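Side-chain contacts in FMN Adenylyltransferase (Candida glabrata, PDB 3FWK), which catalyses the transfer of the adenylyl group of ATP to FMN, the last step in making FAD: residues I31-Q34 / T35-I39; N48-F51 / P52-P56; E122-I125 / E126-S129; Q182-D185 / A186-D190. All coordinates share one frame; numbering follows the deposited sequence.

In the fold
Along the chain the four contacts follow one another in series, and none touches another. Contacts 1 and 2 share helix 31-50, the first near its start and the second at its close, with centres about 23 Å apart. Contact 3 lies on helix 119-131, which joins the parallel strands 107-111 and 134-138 of the Rossmann-like sheet; its centre is about 28 Å from that of contact 1, on the opposite side of the chain's centre. Contact 4 leaves strand 181-183, the outermost strand at the other end of the sheet from 134-138. Contact 2 supplies Lys53 and Trp54 of the glucose pocket, and the Lys183 side chain of contact 4 lies about 6 Å from the same sugar.

Contact 1. Residues I31-Q34 / T35-I39; sequences IIAQ and TQRAI
Thr35 reaches back one turn to Ile31 in the opening of helix 31-50, an alpha-helix lying against helices 7-23 and 202-212. With OG1 anti to the carbonyl carbon and beside the backbone N (chi1 -53°), the hydroxyl donates to Ile31 O at 2.8 Å from above the carbonyl plane. Thr35 N gives the same oxygen its regular helical bond, so two donors of one residue grip Ile31 O. Thr35 OG1 also bonds Asn204 ND2, and that amide nitrogen serves Gln34 OE1 as well, tying this face to helix 202-212.

On the neighbouring face Gln36 runs extended beyond CG and crosses Ile32 at a slant. Its CG rests 3.3 Å from Ile32 O, and its NE2 lies 3.9 Å from the methyl Ile32 CG2. That nitrogen is held by the carbonyl oxygens of Tyr21 and Ile24, which brings the end of helix 7-23 and the following loop to this turn.

Arg37 behaves differently. A bend at chi3 (-59°) folds its guanidinium back over the preceding turn, where one face covers Gln34 CA toward its rim. The plane stands 70° from the Gln34 amide, so the two groups are not stacked. The outer nitrogens pack on aliphatic carbon: Arg37 NH1 lies 3.7 Å from Ala33 CB, and Arg37 NH2 lies 3.6 Å from Gln34 CB.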
loop_
_atom_site.group_PDB
_atom_site.type_symbol
_atom_site.label_atom_id
_atom_site.label_comp_id
_atom_site.label_asym_id
_atom_site.label_seq_id
_atom_site.Cartn_x
_atom_site.Cartn_y
_atom_site.Cartn_z
ATOM N N ILE A 31 11.984 14.147 7.240
ATOM C CA ILE A 31 11.218 13.124 6.522
ATOM C C ILE A 31 9.784 13.588 6.285
ATOM O O ILE A 31 9.240 13.351 5.201
ATOM C CB ILE A 31 11.226 11.786 7.282
ATOM C CG1 ILE A 31 12.619 11.170 7.305
ATOM C CG2 ILE A 31 10.217 10.800 6.657
ATOM C CD1 ILE A 31 12.781 10.080 8.349
ATOM N N ILE A 32 9.162 14.264 7.257
ATOM C CA ILE A 32 7.789 14.734 7.074
ATOM C C ILE A 32 7.724 15.707 5.895
ATOM O O ILE A 32 6.859 15.587 5.033
ATOM C CB ILE A 32 7.197 15.320 8.349
ATOM C CG1 ILE A 32 6.929 14.211 9.353
ATOM C CG2 ILE A 32 5.933 16.095 8.045
ATOM C CD1 ILE A 32 6.673 14.709 10.764
ATOM N N ALA A 33 8.645 16.685 5.823
ATOM C CA ALA A 33 8.600 17.614 4.697
ATOM C C ALA A 33 8.819 16.899 3.359
ATOM O O ALA A 33 8.139 17.211 2.383
ATOM C CB ALA A 33 9.653 18.722 4.879
ATOM N N GLN A 34 9.732 15.929 3.319
ATOM C CA GLN A 34 9.946 15.165 2.110
ATOM C C GLN A 34 8.668 14.390 1.694
ATOM O O GLN A 34 8.346 14.290 0.514
ATOM C CB GLN A 34 11.102 14.207 2.325
ATOM C CG GLN A 34 11.537 13.436 1.080
ATOM C CD GLN A 34 12.524 12.355 1.440
ATOM O OE1 GLN A 34 12.214 11.444 2.198
ATOM N NE2 GLN A 34 13.750 12.464 0.926
ATOM N N THR A 35 7.965 13.868 2.690
ATOM C CA THR A 35 6.701 13.158 2.449
ATOM C C THR A 35 5.635 14.113 1.930
ATOM O O THR A 35 4.875 13.771 1.028
ATOM C CB THR A 35 6.239 12.430 3.734
ATOM O OG1 THR A 35 7.299 11.618 4.216
ATOM C CG2 THR A 35 5.000 11.583 3.463
ATOM N N GLN A 36 5.559 15.324 2.502
ATOM C CA GLN A 36 4.654 16.321 1.972
ATOM C C GLN A 36 4.909 16.598 0.493
ATOM O O GLN A 36 3.972 16.706 -0.307
ATOM C CB GLN A 36 4.711 17.633 2.797
ATOM C CG GLN A 36 4.239 17.391 4.238
ATOM C CD GLN A 36 4.500 18.549 5.170
ATOM O OE1 GLN A 36 5.451 19.281 4.985
ATOM N NE2 GLN A 36 3.695 18.696 6.203
ATOM N N ARG A 37 6.182 16.783 0.142
ATOM C CA ARG A 37 6.536 16.979 -1.250
ATOM C C ARG A 37 6.110 15.791 -2.128
ATOM O O ARG A 37 5.599 15.991 -3.246
ATOM C CB ARG A 37 8.042 17.251 -1.386
ATOM C CG ARG A 37 8.458 18.574 -0.688
ATOM C CD ARG A 37 9.941 18.949 -1.018
ATOM N NE ARG A 37 10.959 17.967 -0.652
ATOM C CZ ARG A 37 11.580 17.899 0.522
ATOM N NH1 ARG A 37 11.189 18.674 1.531
ATOM N NH2 ARG A 37 12.560 17.033 0.702
ATOM N N ALA A 38 6.289 14.580 -1.609
ATOM C CA ALA A 38 5.907 13.384 -2.374
ATOM C C ALA A 38 4.386 13.339 -2.561
ATOM O O ALA A 38 3.906 12.971 -3.657
ATOM C CB ALA A 38 6.382 12.150 -1.637
ATOM N N ILE A 39 3.637 13.735 -1.533
ATOM C CA ILE A 39 2.164 13.824 -1.664
ATOM C C ILE A 39 1.756 14.802 -2.733
ATOM O O ILE A 39 0.886 14.534 -3.569
ATOM C CB ILE A 39 1.511 14.174 -0.307
ATOM C CG1 ILE A 39 1.696 13.039 0.692
ATOM C CG2 ILE A 39 0.053 14.581 -0.490
ATOM C CD1 ILE A 39 1.417 13.435 2.160
#

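Contact 2. Residues N48-F51 / P52-P56; sequences NETF and PKWSP. With BGC (beta-D-glucopyranose), chain C.
The glucose pocket borders this turn, where the weakly bonded last part of helix 31-50 includes a wider pi-type turn and the chain heads for strand 61-64; Lys53 and Trp54 line the sugar together with Lys162 and Tyr192. Thr50 O holds the turn with two bonds. Trp54 N approaches it at 3.0 Å, nearly along the C=O axis, while Lys53 N comes from above the carbonyl plane at 2.9 Å. Trp54 CG stands anti to its carbonyl carbon (chi1 -57°), a rotation that brings CE3 to Thr50 O and, at 4.1 Å, to the methyl Thr50 CG2; the two side chains cross at about a right angle.

The sugar is met by a backbone carbonyl and an indole. BGC O1 donates to Lys53 O at 2.7 Å, and BGC C6 sits 3.5 Å from Trp54 CZ2, meeting the indole obliquely. Lys53 CB packs over one face of that indole toward its rim; farther out, Lys53 CD passes 3.4 Å from Glu49 O, a buried oxygen with no polar partner in the model.

Away from the sugar, Pro56 CG lies over one face of the Phe51 ring, 4.2 Å from its centroid and 24° off the normal, a CH-pi contact. Tyr85 of helix 69-86 meets the same phenyl ring edge-to-face. Thr50 O is thus taken up by two backbone N-H groups, while Lys53 O accepts the glucose hydroxyl: this turn meets the sugar through main chain and packing.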
loop_
_atom_site.group_PDB
_atom_site.type_symbol
_atom_site.label_atom_id
_atom_site.label_comp_id
_atom_site.label_asym_id
_atom_site.label_seq_id
_atom_site.Cartn_x
_atom_site.Cartn_y
_atom_site.Cartn_z
ATOM N N ASN A 48 -4.085 16.369 -12.138
ATOM C CA ASN A 48 -3.748 17.094 -13.361
ATOM C C ASN A 48 -3.504 16.206 -14.546
ATOM O O ASN A 48 -3.849 16.579 -15.654
ATOM C CB ASN A 48 -2.534 18.018 -13.147
ATOM C CG ASN A 48 -2.772 19.046 -12.054
ATOM O OD1 ASN A 48 -3.874 19.556 -11.919
ATOM N ND2 ASN A 48 -1.741 19.349 -11.284
ATOM N N GLU A 49 -2.867 15.046 -14.340
ATOM C CA GLU A 49 -2.472 14.225 -15.484
ATOM C C GLU A 49 -3.378 13.032 -15.741
ATOM O O GLU A 49 -3.354 12.469 -16.827
ATOM C CB GLU A 49 -1.037 13.727 -15.329
ATOM C CG GLU A 49 0.028 14.796 -15.181
ATOM C CD GLU A 49 1.419 14.170 -15.165
ATOM O OE1 GLU A 49 1.781 13.454 -16.148
ATOM O OE2 GLU A 49 2.135 14.355 -14.172
ATOM N N THR A 50 -4.143 12.597 -14.748
ATOM C CA THR A 50 -4.834 11.308 -14.870
ATOM C C THR A 50 -6.327 11.509 -15.060
ATOM O O THR A 50 -6.859 11.166 -16.117
ATOM C CB THR A 50 -4.552 10.402 -13.666
ATOM O OG1 THR A 50 -3.133 10.187 -13.566
ATOM C CG2 THR A 50 -5.284 9.052 -13.790
ATOM N N PHE A 51 -6.998 12.094 -14.073
ATOM C CA PHE A 51 -8.463 12.179 -14.116
ATOM C C PHE A 51 -9.008 12.979 -15.311
ATOM O O PHE A 51 -10.078 12.641 -15.792
ATOM C CB PHE A 51 -9.007 12.706 -12.785
ATOM C CG PHE A 51 -8.723 11.806 -11.589
ATOM C CD1 PHE A 51 -8.494 10.424 -11.727
ATOM C CD2 PHE A 51 -8.730 12.351 -10.319
ATOM C CE1 PHE A 51 -8.248 9.622 -10.602
ATOM C CE2 PHE A 51 -8.501 11.556 -9.216
ATOM C CZ PHE A 51 -8.273 10.202 -9.350
ATOM N N PRO A 52 -8.295 14.016 -15.797
ATOM C CA PRO A 52 -8.828 14.679 -17.002
ATOM C C PRO A 52 -8.838 13.801 -18.251
ATOM O O PRO A 52 -9.564 14.107 -19.204
ATOM C CB PRO A 52 -7.870 15.863 -17.196
ATOM C CG PRO A 52 -7.356 16.153 -15.786
ATOM C CD PRO A 52 -7.149 14.753 -15.230
ATOM N N LYS A 53 -8.034 12.736 -18.251
ATOM C CA LYS A 53 -7.896 11.855 -19.400
ATOM C C LYS A 53 -8.721 10.579 -19.282
ATOM O O LYS A 53 -9.250 10.111 -20.280
ATOM C CB LYS A 53 -6.431 11.478 -19.614
ATOM C CG LYS A 53 -5.505 12.649 -19.971
ATOM C CD LYS A 53 -4.065 12.176 -20.120
ATOM C CE LYS A 53 -3.139 13.353 -20.393
ATOM N NZ LYS A 53 -3.726 14.243 -21.450
ATOM N N TRP A 54 -8.762 9.980 -18.086
ATOM C CA TRP A 54 -9.471 8.726 -17.871
ATOM C C TRP A 54 -10.368 8.893 -16.690
ATOM O O TRP A 54 -9.953 9.385 -15.641
ATOM C CB TRP A 54 -8.507 7.558 -17.603
ATOM C CG TRP A 54 -7.499 7.344 -18.704
ATOM C CD1 TRP A 54 -7.706 6.681 -19.885
ATOM C CD2 TRP A 54 -6.137 7.812 -18.733
ATOM N NE1 TRP A 54 -6.571 6.731 -20.652
ATOM C CE2 TRP A 54 -5.588 7.395 -19.969
ATOM C CE3 TRP A 54 -5.336 8.529 -17.837
ATOM C CZ2 TRP A 54 -4.264 7.679 -20.341
ATOM C CZ3 TRP A 54 -4.021 8.844 -18.212
ATOM C CH2 TRP A 54 -3.503 8.418 -19.465
ATOM N N SER A 55 -11.613 8.456 -16.880
ATOM C CA SER A 55 -12.632 8.543 -15.839
ATOM C C SER A 55 -12.484 7.512 -14.706
ATOM O O SER A 55 -12.435 6.298 -14.944
ATOM C CB SER A 55 -14.022 8.390 -16.457
ATOM O OG SER A 55 -14.967 8.283 -15.395
ATOM N N PRO A 56 -12.385 7.990 -13.475
ATOM C CA PRO A 56 -12.371 7.044 -12.375
ATOM C C PRO A 56 -13.760 6.588 -11.958
ATOM O O PRO A 56 -13.871 5.771 -11.038
ATOM C CB PRO A 56 -11.725 7.840 -11.254
ATOM C CG PRO A 56 -12.101 9.230 -11.505
ATOM C CD PRO A 56 -12.112 9.352 -13.020
HETATM C C2 BGC C . -8.468 9.635 -24.685
HETATM C C3 BGC C . -7.701 8.405 -25.162
HETATM C C4 BGC C . -6.205 8.612 -24.958
HETATM C C5 BGC C . -5.887 9.061 -23.527
HETATM C C6 BGC C . -4.422 9.472 -23.389
HETATM C C1 BGC C . -8.103 9.897 -23.240
HETATM O O1 BGC C . -8.807 11.048 -22.798
HETATM O O2 BGC C . -9.894 9.454 -24.762
HETATM O O3 BGC C . -7.958 8.222 -26.568
HETATM O O4 BGC C . -5.522 7.381 -25.171
HETATM O O5 BGC C . -6.707 10.184 -23.166
HETATM O O6 BGC C . -4.171 10.623 -24.207
#

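Contact 3. Residues E122-I125 / E126-S129; sequences ENFI and EETS
Thr128 turns OG1 between its backbone N and carbonyl carbon (chi1 54°), which sends CG2 toward Phe124, and the latter's CG stands anti to the backbone N (chi1 -177°), carrying the phenyl forward along the helix, over the methyl. The result is a CH-pi contact along helix 119-131, the crossover helix of a beta-alpha-beta unit between strands 107-111 and 134-138. Thr128 CG2 lies 3.6 Å from the ring centroid, 24° off the normal, and comes within 3.3 Å of Phe124 CZ, so the packing is close.

The same rotamer lets Thr128 OG1 donate to Phe124 O at 2.8 Å. Thr128 N reaches that oxygen from the opposite face of its plane. Ser129 repeats the pattern with its OG 2.9 Å from Ile125 O, again joined by its own backbone N from the other face.

Around the helix Glu127 bends at chi2 and crosses Phe124 at about a right angle, its carboxylate nearly perpendicular to the ring. Glu127 OE2 packs 3.4 Å from Asn123 CB. Glu126 instead extends back to a water that donates to both Asn123 OD1, at 2.7 Å, and Glu126 OE1. Glu122 OE1 and Glu126 OE2 are 4.6 Å apart and Glu122 also has Asp113 close by, so the like charges may raise the proton affinity of this acidic group somewhat. On the other flank both hydroxyls donate to carbonyls one turn back, and Thr128 OG1 is also bonded to Tyr65 OH.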
loop_
_atom_site.group_PDB
_atom_site.type_symbol
_atom_site.label_atom_id
_atom_site.label_comp_id
_atom_site.label_asym_id
_atom_site.label_seq_id
_atom_site.Cartn_x
_atom_site.Cartn_y
_atom_site.Cartn_z
ATOM N N GLU A 122 -4.141 -11.926 2.907
ATOM C CA GLU A 122 -5.478 -12.218 2.365
ATOM C C GLU A 122 -6.557 -11.605 3.236
ATOM O O GLU A 122 -7.508 -10.968 2.742
ATOM C CB GLU A 122 -5.699 -13.738 2.251
ATOM C CG GLU A 122 -4.738 -14.477 1.327
ATOM C CD GLU A 122 -5.007 -14.317 -0.131
ATOM O OE1 GLU A 122 -5.946 -13.609 -0.548
ATOM O OE2 GLU A 122 -4.264 -14.986 -0.899
ATOM N N ASN A 123 -6.445 -11.812 4.564
ATOM C CA ASN A 123 -7.429 -11.274 5.495
ATOM C C ASN A 123 -7.491 -9.746 5.350
ATOM O O ASN A 123 -8.574 -9.155 5.337
ATOM C CB ASN A 123 -7.063 -11.599 6.928
ATOM C CG ASN A 123 -7.230 -13.052 7.305
ATOM O OD1 ASN A 123 -7.891 -13.828 6.600
ATOM N ND2 ASN A 123 -6.652 -13.427 8.447
ATOM N N PHE A 124 -6.322 -9.113 5.267
ATOM C CA PHE A 124 -6.261 -7.665 5.238
ATOM C C PHE A 124 -6.870 -7.098 3.955
ATOM O O PHE A 124 -7.538 -6.054 3.975
ATOM C CB PHE A 124 -4.823 -7.228 5.383
ATOM C CG PHE A 124 -4.689 -5.729 5.425
ATOM C CD1 PHE A 124 -5.170 -5.025 6.524
ATOM C CD2 PHE A 124 -4.152 -5.022 4.359
ATOM C CE1 PHE A 124 -5.075 -3.636 6.594
ATOM C CE2 PHE A 124 -4.092 -3.606 4.397
ATOM C CZ PHE A 124 -4.561 -2.940 5.529
ATOM N N ILE A 125 -6.648 -7.776 2.824
ATOM C CA ILE A 125 -7.265 -7.333 1.557
ATOM C C ILE A 125 -8.788 -7.390 1.671
ATOM O O ILE A 125 -9.486 -6.475 1.240
ATOM C CB ILE A 125 -6.737 -8.168 0.391
ATOM C CG1 ILE A 125 -5.236 -7.848 0.177
ATOM C CG2 ILE A 125 -7.576 -7.923 -0.858
ATOM C CD1 ILE A 125 -4.517 -8.859 -0.720
ATOM N N GLU A 126 -9.306 -8.454 2.268
ATOM C CA GLU A 126 -10.773 -8.561 2.447
ATOM C C GLU A 126 -11.298 -7.470 3.393
ATOM O O GLU A 126 -12.317 -6.823 3.107
ATOM C CB GLU A 126 -11.070 -9.957 2.984
ATOM C CG GLU A 126 -10.775 -10.996 1.910
ATOM C CD GLU A 126 -10.529 -12.418 2.430
ATOM O OE1 GLU A 126 -10.816 -12.698 3.612
ATOM O OE2 GLU A 126 -9.993 -13.247 1.652
ATOM N N GLU A 127 -10.577 -7.247 4.490
ATOM C CA GLU A 127 -10.998 -6.249 5.489
ATOM C C GLU A 127 -10.983 -4.870 4.891
ATOM O O GLU A 127 -11.905 -4.065 5.115
ATOM C CB GLU A 127 -10.045 -6.326 6.682
ATOM C CG GLU A 127 -10.226 -7.609 7.486
ATOM C CD GLU A 127 -8.973 -8.149 8.165
ATOM O OE1 GLU A 127 -7.931 -7.419 8.272
ATOM O OE2 GLU A 127 -9.011 -9.333 8.627
ATOM N N THR A 128 -9.959 -4.556 4.113
ATOM C CA THR A 128 -9.916 -3.240 3.516
ATOM C C THR A 128 -10.890 -3.058 2.367
ATOM O O THR A 128 -11.388 -1.947 2.164
ATOM C CB THR A 128 -8.517 -2.850 3.180
ATOM O OG1 THR A 128 -7.943 -3.833 2.391
ATOM C CG2 THR A 128 -7.632 -2.731 4.421
ATOM N N SER A 129 -11.191 -4.128 1.643
ATOM C CA SER A 129 -12.237 -4.019 0.639
ATOM C C SER A 129 -13.566 -3.631 1.278
ATOM O O SER A 129 -14.335 -2.854 0.705
ATOM C CB SER A 129 -12.343 -5.358 -0.118
ATOM O OG SER A 129 -11.181 -5.599 -0.895
HETATM O O HOH W 1 -8.787 -14.697 4.184
#

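Contact 4. Residues Q182-D185 / A186-D190; sequences QKTD and ANWPD
Beyond strand 181-183 the chain makes a type I beta turn from Asp185 to Trp188, closed by Trp188 N donating to Asp185 O at 3.1 Å from well above the carbonyl plane. Thr184 and Trp188 then pack beside this turn, their side chains crossing at about a right angle with Thr184 CB 3.7 Å from Trp188 CB. Thr184 CG2 and Asp185 CB both approach the indole obliquely, while the ring stacks on Phe151 of helix 147-157.

At chi1 51° Thr184 OG1 is flanked by both main-chain neighbours of CA, with CG2 opposite the carbonyl carbon, and the hydroxyl donates to Pro189 O at 2.8 Å. This bond spans the loop as the chain returns toward strand 192-194. One water donates to both Asp185 O and Trp188 O, adding a second link across the turn. Another donates to Asp185 OD2 and Asn187 OD1, joining two side chains whose closest atoms, Asp185 CB and Asn187 OD1, are 3.6 Å apart.

On the strand side, Lys183 bends at chi4 to direct its ammonium toward Asp190. The salt bridge is long, with Lys183 NZ 3.8 Å from Asp190 OD1. Two waters fill the link, each accepting from Lys183 NZ; one donates to Asp190 OD2 at 2.6 Å and the other to Asp190 OD1 at 2.7 Å. The opposite charges are therefore coupled mainly through water, and the attraction is probably softened by that hydration at the protein surface.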
loop_
_atom_site.group_PDB
_atom_site.type_symbol
_atom_site.label_atom_id
_atom_site.label_comp_id
_atom_site.label_asym_id
_atom_site.label_seq_id
_atom_site.Cartn_x
_atom_site.Cartn_y
_atom_site.Cartn_z
ATOM N N GLN A 182 2.261 5.266 -18.526
ATOM C CA GLN A 182 3.100 4.387 -19.326
ATOM C C GLN A 182 2.278 3.202 -19.842
ATOM O O GLN A 182 1.731 2.425 -19.036
ATOM C CB GLN A 182 4.209 3.818 -18.389
ATOM C CG GLN A 182 5.259 2.975 -19.069
ATOM C CD GLN A 182 6.330 2.529 -18.103
ATOM O OE1 GLN A 182 6.304 2.832 -16.899
ATOM N NE2 GLN A 182 7.376 1.895 -18.659
ATOM N N LYS A 183 2.203 2.997 -21.149
ATOM C CA LYS A 183 1.476 1.825 -21.664
ATOM C C LYS A 183 2.132 0.548 -21.160
ATOM O O LYS A 183 3.337 0.476 -20.876
ATOM C CB LYS A 183 1.425 1.851 -23.203
ATOM C CG LYS A 183 0.372 2.764 -23.732
ATOM C CD LYS A 183 0.263 2.690 -25.245
ATOM C CE LYS A 183 -0.767 3.615 -25.807
ATOM N NZ LYS A 183 -2.087 3.014 -25.792
ATOM N N THR A 184 1.310 -0.509 -21.076
ATOM C CA THR A 184 1.773 -1.827 -20.656
ATOM C C THR A 184 2.732 -2.455 -21.662
ATOM O O THR A 184 2.809 -2.047 -22.833
ATOM C CB THR A 184 0.574 -2.785 -20.497
ATOM O OG1 THR A 184 -0.197 -2.701 -21.696
ATOM C CG2 THR A 184 -0.266 -2.421 -19.306
ATOM N N ASP A 185 3.450 -3.473 -21.204
ATOM C CA ASP A 185 4.289 -4.321 -22.041
ATOM C C ASP A 185 3.458 -5.022 -23.129
ATOM O O ASP A 185 2.241 -5.210 -23.001
ATOM C CB ASP A 185 4.947 -5.442 -21.184
ATOM C CG ASP A 185 6.004 -4.930 -20.209
ATOM O OD1 ASP A 185 6.460 -3.768 -20.336
ATOM O OD2 ASP A 185 6.405 -5.741 -19.336
ATOM N N ALA A 186 4.127 -5.471 -24.186
ATOM C CA ALA A 186 3.456 -6.087 -25.337
ATOM C C ALA A 186 2.692 -7.362 -25.007
ATOM O O ALA A 186 1.728 -7.689 -25.711
ATOM C CB ALA A 186 4.441 -6.364 -26.444
ATOM N N ASN A 187 3.100 -8.077 -23.949
ATOM C CA ASN A 187 2.431 -9.337 -23.584
ATOM C C ASN A 187 1.366 -9.173 -22.526
ATOM O O ASN A 187 0.845 -10.146 -22.033
ATOM C CB ASN A 187 3.446 -10.408 -23.200
ATOM C CG ASN A 187 4.107 -10.135 -21.895
ATOM O OD1 ASN A 187 4.189 -8.985 -21.445
ATOM N ND2 ASN A 187 4.617 -11.174 -21.270
ATOM N N TRP A 188 1.037 -7.924 -22.189
ATOM C CA TRP A 188 -0.099 -7.632 -21.318
ATOM C C TRP A 188 -1.313 -7.258 -22.155
ATOM O O TRP A 188 -1.152 -6.864 -23.320
ATOM C CB TRP A 188 0.276 -6.427 -20.460
ATOM C CG TRP A 188 1.076 -6.800 -19.265
ATOM C CD1 TRP A 188 2.281 -7.447 -19.246
ATOM C CD2 TRP A 188 0.759 -6.498 -17.929
ATOM N NE1 TRP A 188 2.723 -7.606 -17.949
ATOM C CE2 TRP A 188 1.816 -7.016 -17.125
ATOM C CE3 TRP A 188 -0.304 -5.855 -17.326
ATOM C CZ2 TRP A 188 1.815 -6.909 -15.726
ATOM C CZ3 TRP A 188 -0.312 -5.755 -15.916
ATOM C CH2 TRP A 188 0.759 -6.262 -15.147
ATOM N N PRO A 189 -2.500 -7.230 -21.543
ATOM C CA PRO A 189 -3.583 -6.491 -22.148
ATOM C C PRO A 189 -3.146 -5.037 -22.340
ATOM O O PRO A 189 -2.281 -4.524 -21.609
ATOM C CB PRO A 189 -4.702 -6.587 -21.114
ATOM C CG PRO A 189 -3.997 -6.839 -19.822
ATOM C CD PRO A 189 -2.858 -7.741 -20.195
ATOM N N ASP A 190 -3.774 -4.362 -23.284
ATOM C CA ASP A 190 -3.410 -3.004 -23.640
ATOM C C ASP A 190 -4.104 -2.035 -22.707
ATOM O O ASP A 190 -5.309 -1.824 -22.822
ATOM C CB ASP A 190 -3.869 -2.799 -25.093
ATOM C CG ASP A 190 -3.629 -1.401 -25.579
ATOM O OD1 ASP A 190 -2.961 -0.611 -24.877
ATOM O OD2 ASP A 190 -4.125 -1.094 -26.683
HETATM O O HOH W 2 -2.341 0.670 -27.488
HETATM O O HOH W 3 -3.210 1.669 -23.512
HETATM O O HOH W 4 -0.218 -4.473 -24.348
HETATM O O HOH W 5 5.795 -8.411 -19.366
#